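Local coordinates for ABC-type transport system, molybdenum-specific extracellular solute-binding protein (Clostridium difficile, PDB 4KD5) that probably binds molybdate or tungstate outside the cell and delivers the oxyanion to an ABC transporter for uptake, at residues Gly124-Ala127 and Asp128-Leu131; Val150-Val153 and Leu154-Gln158; Ser100-Lys103 and Asp104-Thr107; Val130-Leu134 and Asn135-Lys139. All coordinates share one frame; numbering follows the deposited sequence.

Interaction 1 (Gly124-Ala127 and Asp128-Leu131); sequences GKYA and DEVL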
loop_
_atom_site.group_PDB
_atom_site.type_symbol
_atom_site.label_atom_id
_atom_site.label_comp_id
_atom_site.label_asym_id
_atom_site.label_seq_id
_atom_site.Cartn_x
_atom_site.Cartn_y
_atom_site.Cartn_z
ATOM N N GLY A 124 28.119 -2.246 28.567
ATOM C CA GLY A 124 29.048 -2.982 29.411
ATOM C C GLY A 124 29.146 -4.432 28.978
ATOM O O GLY A 124 30.219 -5.032 29.021
ATOM N N LYS A 125 28.016 -4.990 28.554
ATOM C CA LYS A 125 27.970 -6.360 28.059
ATOM C C LYS A 125 28.827 -6.527 26.805
ATOM O O LYS A 125 29.463 -7.561 26.615
ATOM C CB LYS A 125 26.521 -6.764 27.779
ATOM C CG LYS A 125 26.350 -8.170 27.231
ATOM C CD LYS A 125 24.876 -8.505 27.010
ATOM C CE LYS A 125 24.369 -8.026 25.652
ATOM N NZ LYS A 125 24.626 -9.004 24.553
ATOM N N TYR A 126 28.854 -5.503 25.958
ATOM C CA TYR A 126 29.641 -5.564 24.729
ATOM C C TYR A 126 31.102 -5.207 24.981
ATOM O O TYR A 126 31.991 -5.682 24.279
ATOM C CB TYR A 126 29.029 -4.677 23.634
ATOM C CG TYR A 126 27.740 -5.224 23.067
ATOM C CD1 TYR A 126 27.746 -6.311 22.211
ATOM C CD2 TYR A 126 26.521 -4.646 23.380
ATOM C CE1 TYR A 126 26.572 -6.817 21.688
ATOM C CE2 TYR A 126 25.339 -5.141 22.866
ATOM C CZ TYR A 126 25.373 -6.228 22.019
ATOM O OH TYR A 126 24.206 -6.729 21.498
ATOM N N ALA A 127 31.342 -4.365 25.980
ATOM C CA ALA A 127 32.707 -4.061 26.398
ATOM C C ALA A 127 33.363 -5.323 26.945
ATOM O O ALA A 127 34.544 -5.573 26.711
ATOM C CB ALA A 127 32.717 -2.972 27.442
ATOM N N ASP A 128 32.586 -6.112 27.680
ATOM C CA ASP A 128 33.068 -7.371 28.226
ATOM C C ASP A 128 33.427 -8.343 27.107
ATOM O O ASP A 128 34.413 -9.071 27.207
ATOM C CB ASP A 128 32.011 -7.996 29.135
ATOM C CG ASP A 128 32.460 -9.314 29.724
ATOM O OD1 ASP A 128 32.176 -10.368 29.124
ATOM O OD2 ASP A 128 33.099 -9.295 30.793
ATOM N N GLU A 129 32.629 -8.347 26.043
ATOM C CA GLU A 129 32.902 -9.204 24.893
ATOM C C GLU A 129 34.224 -8.847 24.223
ATOM O O GLU A 129 35.041 -9.727 23.946
ATOM C CB GLU A 129 31.767 -9.130 23.870
ATOM C CG GLU A 129 30.505 -9.854 24.274
ATOM C CD GLU A 129 29.585 -10.104 23.095
ATOM O OE1 GLU A 129 30.085 -10.554 22.044
ATOM O OE2 GLU A 129 28.368 -9.848 23.218
ATOM N N VAL A 130 34.422 -7.556 23.963
ATOM C CA VAL A 130 35.652 -7.070 23.337
ATOM C C VAL A 130 36.895 -7.458 24.138
ATOM O O VAL A 130 37.823 -8.063 23.606
ATOM C CB VAL A 130 35.613 -5.537 23.148
ATOM C CG1 VAL A 130 36.954 -5.021 22.662
ATOM C CG2 VAL A 130 34.518 -5.146 22.170
ATOM N N LEU A 131 36.898 -7.118 25.423
ATOM C CA LEU A 131 38.038 -7.394 26.294
ATOM C C LEU A 131 38.292 -8.898 26.442
ATOM O O LEU A 131 39.438 -9.331 26.547
ATOM C CB LEU A 131 37.841 -6.733 27.662
ATOM C CG LEU A 131 37.647 -5.216 27.673
ATOM C CD1 LEU A 131 37.468 -4.694 29.090
ATOM C CD2 LEU A 131 38.816 -4.514 27.012
#
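Tyr126 lies alongside Glu129, ring and carboxylate pointing the same way, with CD1 of Tyr126 3.7 Å from OE2 of Glu129 and the two planes 33° apart. The oxygen comes to the ring obliquely. Tyr126 gets there with CG anti to its own carbonyl carbon (chi1 -71°), and Glu129 starts out the same way before running extended from CG. Lys125, one turn before Glu129, approaches the same carboxylate: its chain leaves straight, then bends at its last two torsions and brings NZ to 4.1 Å from Glu129 OE2, opposite charges that lie beyond a salt bridge and probably attract weakly. The other oxygen, OE1, accepts a hydrogen bond from the backbone of Ser190, which ties the carboxylate to a neighbouring loop. Beneath these side chains runs regular helix 122-133. Asp128 N bonds to Gly124 O at 2.9 Å, and the bond from Leu131 N to Ala127 O is nearly straight at the hydrogen, 174°. Glu129 N to Lys125 O is the weak member. CG2 of Val130 lies 3.3 Å from Tyr126 O, and Ala127 and Leu131 turn to Phe166 of strand 164-168. Tyr126 also touches Tyr168, a predicted molybdate-binding residue, and a bound 2-butanol. The carboxylate of Glu129 is thus held by a hydrogen bond from Ser190 N, while the ammonium of Lys125 probably helps to stabilise its negative charge beside an aromatic ring near the presumed oxyanion site.

Interaction 2 (Val150-Val153 and Leu154-Gln158); sequences VKEV and LAWVQ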
loop_
_atom_site.group_PDB
_atom_site.type_symbol
_atom_site.label_atom_id
_atom_site.label_comp_id
_atom_site.label_asym_id
_atom_site.label_seq_id
_atom_site.Cartn_x
_atom_site.Cartn_y
_atom_site.Cartn_z
ATOM N N VAL A 150 25.842 4.415 30.655
ATOM C CA VAL A 150 26.798 5.118 29.796
ATOM C C VAL A 150 26.910 6.600 30.120
ATOM O O VAL A 150 27.921 7.237 29.817
ATOM C CB VAL A 150 26.451 4.961 28.303
ATOM C CG1 VAL A 150 26.727 3.555 27.841
ATOM C CG2 VAL A 150 24.992 5.314 28.063
ATOM N N LYS A 151 25.865 7.145 30.729
ATOM C CA LYS A 151 25.851 8.547 31.118
ATOM C C LYS A 151 26.828 8.777 32.268
ATOM O O LYS A 151 27.447 9.838 32.374
ATOM C CB LYS A 151 24.432 8.963 31.512
ATOM C CG LYS A 151 24.164 10.460 31.463
ATOM C CD LYS A 151 22.677 10.741 31.644
ATOM C CE LYS A 151 22.345 12.205 31.400
ATOM N NZ LYS A 151 20.873 12.449 31.431
ATOM N N GLU A 152 26.974 7.772 33.125
ATOM C CA GLU A 152 27.955 7.840 34.204
ATOM C C GLU A 152 29.372 7.594 33.673
ATOM O O GLU A 152 30.335 8.191 34.160
ATOM C CB GLU A 152 27.607 6.853 35.328
ATOM C CG GLU A 152 28.489 6.993 36.561
ATOM C CD GLU A 152 27.946 6.260 37.779
ATOM O OE1 GLU A 152 27.697 5.039 37.692
ATOM O OE2 GLU A 152 27.774 6.911 38.831
ATOM N N VAL A 153 29.492 6.726 32.668
ATOM C CA VAL A 153 30.783 6.459 32.032
ATOM C C VAL A 153 31.353 7.743 31.442
ATOM O O VAL A 153 32.504 8.094 31.693
ATOM C CB VAL A 153 30.669 5.384 30.935
ATOM C CG1 VAL A 153 31.997 5.196 30.233
ATOM C CG2 VAL A 153 30.219 4.064 31.527
ATOM N N LEU A 154 30.529 8.445 30.668
ATOM C CA LEU A 154 30.924 9.705 30.043
ATOM C C LEU A 154 31.309 10.763 31.076
ATOM O O LEU A 154 32.258 11.518 30.876
ATOM C CB LEU A 154 29.796 10.232 29.149
ATOM C CG LEU A 154 29.638 9.595 27.769
ATOM C CD1 LEU A 154 28.189 9.650 27.305
ATOM C CD2 LEU A 154 30.526 10.311 26.770
ATOM N N ALA A 155 30.576 10.804 32.184
ATOM C CA ALA A 155 30.821 11.788 33.236
ATOM C C ALA A 155 32.171 11.580 33.918
ATOM O O ALA A 155 32.882 12.545 34.210
ATOM C CB ALA A 155 29.701 11.757 34.253
ATOM N N TRP A 156 32.505 10.316 34.180
ATOM C CA TRP A 156 33.774 9.936 34.796
ATOM C C TRP A 156 34.946 10.304 33.899
ATOM O O TRP A 156 35.969 10.804 34.365
ATOM C CB TRP A 156 33.808 8.426 35.054
ATOM C CG TRP A 156 32.875 7.956 36.125
ATOM C CD1 TRP A 156 32.078 8.729 36.918
ATOM C CD2 TRP A 156 32.646 6.591 36.525
ATOM N NE1 TRP A 156 31.368 7.931 37.786
ATOM C CE2 TRP A 156 31.694 6.631 37.565
ATOM C CE3 TRP A 156 33.153 5.365 36.105
ATOM C CZ2 TRP A 156 31.245 5.458 38.191
ATOM C CZ3 TRP A 156 32.701 4.211 36.728
ATOM C CH2 TRP A 156 31.758 4.267 37.759
ATOM N N VAL A 157 34.782 10.039 32.606
ATOM C CA VAL A 157 35.828 10.279 31.619
ATOM C C VAL A 157 36.030 11.778 31.395
ATOM O O VAL A 157 37.158 12.245 31.245
ATOM C CB VAL A 157 35.501 9.562 30.295
ATOM C CG1 VAL A 157 36.520 9.893 29.251
ATOM C CG2 VAL A 157 35.453 8.055 30.507
ATOM N N GLN A 158 34.929 12.521 31.388
ATOM C CA GLN A 158 34.963 13.978 31.256
ATOM C C GLN A 158 35.669 14.636 32.436
ATOM O O GLN A 158 36.386 15.618 32.272
ATOM C CB GLN A 158 33.537 14.531 31.162
ATOM C CG GLN A 158 33.105 14.982 29.778
ATOM C CD GLN A 158 31.636 15.365 29.722
ATOM O OE1 GLN A 158 30.824 14.666 29.113
ATOM N NE2 GLN A 158 31.288 16.481 30.355
#
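Glu152 lays its aliphatic stem over one face of the Trp156 indole, four residues on in helix 150-159. CG of Glu152 stands 3.0 Å above the ring plane, offset toward the rim, and is 3.3 Å from NE1 of Trp156. Two torsions bring them together. Glu152 sends CG anti to its backbone N (chi1 -173°) and continues extended, which carries CD past the rim of the ring, 3.4 Å from CZ2 of Trp156. Trp156 turns CG anti to its carbonyl carbon (chi1 -69°), which swings the indole back over the preceding turn, where Glu152 O also faces the ring. The carboxylate is inclined 30° to the indole, and its OE1 accepts a hydrogen bond from the backbone N of Lys148. On the buried side Val153 and Val157 share one conformation, CG1 anti to the backbone N in both, and meet loosely, CG1 of Val153 to CG2 of Val157 at 4.5 Å. Leu154 folds back until CD1 is 3.5 Å from Val150 O, whose other neighbour, Leu154 N, bonds to it at 3.0 Å. Val153 and Trp156 both pack on Ala147 of strand 144-147 and Ala114 of strand 113-116. Such i to i+4 packing on a sheet-covering helix suits the alpha-beta-alpha fold of periplasmic-type binding proteins, and Val150 at the first turn is predicted to bind molybdate.

Interaction 3 (Ser100-Lys103 and Asp104-Thr107); sequences SGMK and DLTT. With FMT (formic acid), chain E.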
loop_
_atom_site.group_PDB
_atom_site.type_symbol
_atom_site.label_atom_id
_atom_site.label_comp_id
_atom_site.label_asym_id
_atom_site.label_seq_id
_atom_site.Cartn_x
_atom_site.Cartn_y
_atom_site.Cartn_z
ATOM N N SER A 100 46.141 7.573 22.794
ATOM C CA SER A 100 46.272 7.300 21.359
ATOM C C SER A 100 45.287 6.272 20.795
ATOM O O SER A 100 44.687 6.494 19.741
ATOM C CB SER A 100 47.705 6.872 21.033
ATOM O OG SER A 100 47.771 6.233 19.771
ATOM N N GLY A 101 45.132 5.145 21.483
ATOM C CA GLY A 101 44.279 4.074 20.990
ATOM C C GLY A 101 44.097 2.894 21.927
ATOM O O GLY A 101 44.367 2.993 23.125
HETATM N N MSE A 102 43.638 1.773 21.369
HETATM C CA MSE A 102 43.392 0.555 22.138
HETATM C C MSE A 102 44.674 -0.042 22.708
HETATM O O MSE A 102 44.648 -0.677 23.759
HETATM C CB MSE A 102 42.673 -0.494 21.281
HETATM C CG MSE A 102 41.230 -0.161 20.938
HETATM SE SE MSE A 102 39.995 -0.317 22.435
HETATM C CE MSE A 102 40.141 -2.233 22.699
ATOM N N LYS A 103 45.788 0.156 22.008
ATOM C CA LYS A 103 47.084 -0.323 22.481
ATOM C C LYS A 103 47.452 0.324 23.815
ATOM O O LYS A 103 48.134 -0.281 24.642
ATOM C CB LYS A 103 48.175 -0.052 21.434
ATOM C CG LYS A 103 48.873 -1.310 20.920
ATOM C CD LYS A 103 49.647 -1.077 19.615
ATOM C CE LYS A 103 50.926 -0.268 19.814
ATOM N NZ LYS A 103 50.714 1.192 19.607
ATOM N N ASP A 104 46.974 1.548 24.022
ATOM C CA ASP A 104 47.278 2.313 25.229
ATOM C C ASP A 104 46.556 1.804 26.481
ATOM O O ASP A 104 46.808 2.287 27.585
ATOM C CB ASP A 104 46.963 3.794 25.004
ATOM C CG ASP A 104 47.825 4.415 23.923
ATOM O OD1 ASP A 104 48.038 5.645 23.973
ATOM O OD2 ASP A 104 48.291 3.679 23.027
ATOM N N LEU A 105 45.659 0.836 26.309
ATOM C CA LEU A 105 44.970 0.225 27.446
ATOM C C LEU A 105 45.949 -0.561 28.318
ATOM O O LEU A 105 45.802 -0.625 29.536
ATOM C CB LEU A 105 43.849 -0.707 26.978
ATOM C CG LEU A 105 42.619 -0.142 26.277
ATOM C CD1 LEU A 105 41.620 -1.249 25.985
ATOM C CD2 LEU A 105 41.972 0.916 27.137
ATOM N N THR A 106 46.954 -1.153 27.680
ATOM C CA THR A 106 47.909 -2.022 28.364
ATOM C C THR A 106 49.045 -1.234 29.023
ATOM O O THR A 106 49.712 -1.728 29.931
ATOM C CB THR A 106 48.502 -3.048 27.394
ATOM O OG1 THR A 106 47.555 -3.327 26.357
ATOM C CG2 THR A 106 48.845 -4.331 28.120
ATOM N N THR A 107 49.257 -0.007 28.554
ATOM C CA THR A 107 50.338 0.845 29.048
ATOM C C THR A 107 49.999 1.477 30.394
ATOM O O THR A 107 48.882 1.346 30.886
ATOM C CB THR A 107 50.677 1.961 28.040
ATOM O OG1 THR A 107 49.752 3.045 28.190
ATOM C CG2 THR A 107 50.604 1.435 26.620
HETATM C C FMT E . 45.144 -0.525 17.958
HETATM O O1 FMT E . 44.016 -1.008 18.049
HETATM O O2 FMT E . 45.529 0.454 18.596
#
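Asp104 folds its carboxylate back to Ser100, where OD1 accepts the backbone N-H of Ser100 at 3.0 Å. The donor arrives from above the carboxylate plane, 59° out of it, and CB of Ser100 lies close to the same oxygen. With CG anti to its carbonyl carbon (chi1 -63°), Asp104 turns the acid toward the start of the turn. Its own backbone N bonds to Gly101 O at 3.1 Å, so one residue grips the loop through both main chain and side chain. Lys103 bends at its last two torsions and brings NZ to 4.9 Å from Asp104 OD2, opposite charges not in contact that may attract weakly. The backbone N of Lys103 makes a weak bond of 3.4 Å to O2 of a formic acid molecule, probably from the crystallisation liquor, whose O1 lies by CB of Met102. Leu105 adds the apolar half. CE of Met102, a selenomethionine, touches CD1 of Leu105 at 3.7 Å as the two side chains run alongside each other, Met102 curled by bends at chi2 and chi3. Both pack on Leu91 and Phe166 of the sheet. Leu105 N also bonds to Met102 O at 3.1 Å, from above the carbonyl plane. At the far end OG1 of Thr107 donates to Asp104 O at 3.1 Å and is also hydrogen-bonded with the backbone N of Lys109. Successive i+3 to i bonds from Asp104, Leu105 and, weakly, Thr106 make a short run of overlapping turns within the loop between strands 82-94 and 113-116, with its apolar side on the sheet.

Interaction 4 (Val130-Leu134 and Asn135-Lys139); sequences VLTNL and NLKDK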
loop_
_atom_site.group_PDB
_atom_site.type_symbol
_atom_site.label_atom_id
_atom_site.label_comp_id
_atom_site.label_asym_id
_atom_site.label_seq_id
_atom_site.Cartn_x
_atom_site.Cartn_y
_atom_site.Cartn_z
ATOM N N VAL A 130 34.422 -7.556 23.963
ATOM C CA VAL A 130 35.652 -7.070 23.337
ATOM C C VAL A 130 36.895 -7.458 24.138
ATOM O O VAL A 130 37.823 -8.063 23.606
ATOM C CB VAL A 130 35.613 -5.537 23.148
ATOM C CG1 VAL A 130 36.954 -5.021 22.662
ATOM C CG2 VAL A 130 34.518 -5.146 22.170
ATOM N N LEU A 131 36.898 -7.118 25.423
ATOM C CA LEU A 131 38.038 -7.394 26.294
ATOM C C LEU A 131 38.292 -8.898 26.442
ATOM O O LEU A 131 39.438 -9.331 26.547
ATOM C CB LEU A 131 37.841 -6.733 27.662
ATOM C CG LEU A 131 37.647 -5.216 27.673
ATOM C CD1 LEU A 131 37.468 -4.694 29.090
ATOM C CD2 LEU A 131 38.816 -4.514 27.012
ATOM N N THR A 132 37.218 -9.684 26.439
ATOM C CA THR A 132 37.315 -11.144 26.488
ATOM C C THR A 132 37.963 -11.694 25.216
ATOM O O THR A 132 38.954 -12.422 25.274
ATOM C CB THR A 132 35.924 -11.784 26.671
ATOM O OG1 THR A 132 35.372 -11.379 27.932
ATOM C CG2 THR A 132 36.007 -13.299 26.622
ATOM N N ASN A 133 37.391 -11.339 24.070
ATOM C CA ASN A 133 37.888 -11.794 22.780
ATOM C C ASN A 133 39.306 -11.324 22.454
ATOM O O ASN A 133 40.052 -12.027 21.783
ATOM C CB ASN A 133 36.912 -11.382 21.673
ATOM C CG ASN A 133 35.615 -12.160 21.717
ATOM O OD1 ASN A 133 35.386 -12.962 22.621
ATOM N ND2 ASN A 133 34.751 -11.920 20.732
ATOM N N LEU A 134 39.665 -10.136 22.928
ATOM C CA LEU A 134 41.009 -9.600 22.724
ATOM C C LEU A 134 41.985 -10.074 23.810
ATOM O O LEU A 134 43.144 -9.652 23.834
ATOM C CB LEU A 134 40.993 -8.069 22.666
ATOM C CG LEU A 134 40.407 -7.422 21.416
ATOM C CD1 LEU A 134 40.348 -5.914 21.570
ATOM C CD2 LEU A 134 41.239 -7.774 20.205
ATOM N N ASN A 135 41.504 -10.945 24.698
ATOM C CA ASN A 135 42.317 -11.519 25.770
ATOM C C ASN A 135 42.922 -10.457 26.688
ATOM O O ASN A 135 44.054 -10.588 27.142
ATOM C CB ASN A 135 43.420 -12.407 25.186
ATOM C CG ASN A 135 42.945 -13.225 24.001
ATOM O OD1 ASN A 135 41.939 -13.928 24.078
ATOM N ND2 ASN A 135 43.659 -13.117 22.885
ATOM N N LEU A 136 42.150 -9.411 26.960
ATOM C CA LEU A 136 42.614 -8.297 27.773
ATOM C C LEU A 136 41.880 -8.229 29.104
ATOM O O LEU A 136 42.251 -7.450 29.981
ATOM C CB LEU A 136 42.437 -6.977 27.019
ATOM C CG LEU A 136 43.236 -6.771 25.736
ATOM C CD1 LEU A 136 42.979 -5.391 25.155
ATOM C CD2 LEU A 136 44.707 -6.953 26.012
ATOM N N LYS A 137 40.840 -9.045 29.253
ATOM C CA LYS A 137 39.951 -8.935 30.408
ATOM C C LYS A 137 40.632 -9.213 31.748
ATOM O O LYS A 137 40.329 -8.557 32.746
ATOM C CB LYS A 137 38.717 -9.829 30.252
ATOM C CG LYS A 137 37.545 -9.366 31.100
ATOM C CD LYS A 137 36.547 -10.479 31.359
ATOM C CE LYS A 137 35.605 -10.089 32.490
ATOM N NZ LYS A 137 34.607 -11.146 32.825
ATOM N N ASP A 138 41.544 -10.181 31.779
ATOM C CA ASP A 138 42.268 -10.484 33.013
ATOM C C ASP A 138 43.321 -9.427 33.339
ATOM O O ASP A 138 43.358 -8.915 34.455
ATOM C CB ASP A 138 42.903 -11.883 32.954
ATOM C CG ASP A 138 42.086 -12.932 33.690
ATOM O OD1 ASP A 138 42.330 -14.139 33.469
ATOM O OD2 ASP A 138 41.203 -12.553 34.484
ATOM N N LYS A 139 44.161 -9.101 32.358
ATOM C CA LYS A 139 45.226 -8.111 32.536
ATOM C C LYS A 139 44.714 -6.764 33.046
ATOM O O LYS A 139 45.411 -6.058 33.767
ATOM C CB LYS A 139 45.986 -7.897 31.219
ATOM C CG LYS A 139 46.675 -9.142 30.670
ATOM C CD LYS A 139 47.361 -8.886 29.321
ATOM C CE LYS A 139 48.695 -8.154 29.472
ATOM N NZ LYS A 139 49.601 -8.391 28.303
#
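Leu131 offers its backbone oxygen to the loop that follows the helix: Leu136 N bonds to Leu131 O at 2.7 Å, nearly along the C=O axis, and Lys137 N adds a weak, bent bond to the same atom. Its side chain packs lightly against the returning chain, CB of Leu131 lying 4.1 Å from CB of Lys137. At Thr132 the carbonyl oxygen takes the N-H of Asn135 at 3.0 Å, the donor standing well above the carbonyl plane, 65° out of it. OG1 of Thr132 bonds to Asp128 O one turn back, and the methylene CD of Lys137 passes alongside that hydroxyl at 3.7 Å. Lys137 is stretched from end to end, with CG anti to the backbone N (chi1 -157°), and this carries NZ back along helix 122-133 to a salt bridge with Asp128. Past Asn133, Leu134 closes the segment: its CB is 4.0 Å from CG of Leu136, and its side chain also touches Met102 of another loop. Asn135 has positive phi (58°), and with the bonds from Leu136 N to Leu131 O and from Asn135 N to Thr132 O it forms a Schellman motif, after which the chain heads for strand 144-147. The carbonyls of Leu131 and Thr132 at the helix end are thus met by backbone N-H groups, Leu131 O taking two of them. Lys137, paired with Asp128, links the chain after the helix back to its side and probably balances the charge of that carboxylate.

How the interactions relate
Along the chain the order is interaction 3, interaction 1, interaction 4, interaction 2. Interactions 1 and 4 share Val130 and Leu131 on helix 122-133, their centres 8 Å apart, and are joined by the Asp128-Lys137 salt bridge. Interaction 3, in the loop before strand 113-116, touches both: CE of Met102 packs 3.9 Å from CD1 of Leu134 and also reaches Val130. Interaction 2 is separate, on helix 150-159, its centre 17 Å from that of interaction 1 with no touch. The two helices pack against strands of the same sheet. Their N-terminal ends bring Ala123 and Val150, predicted to bind molybdate, close together, whereas interactions 3 and 4 lie farther from that presumed site.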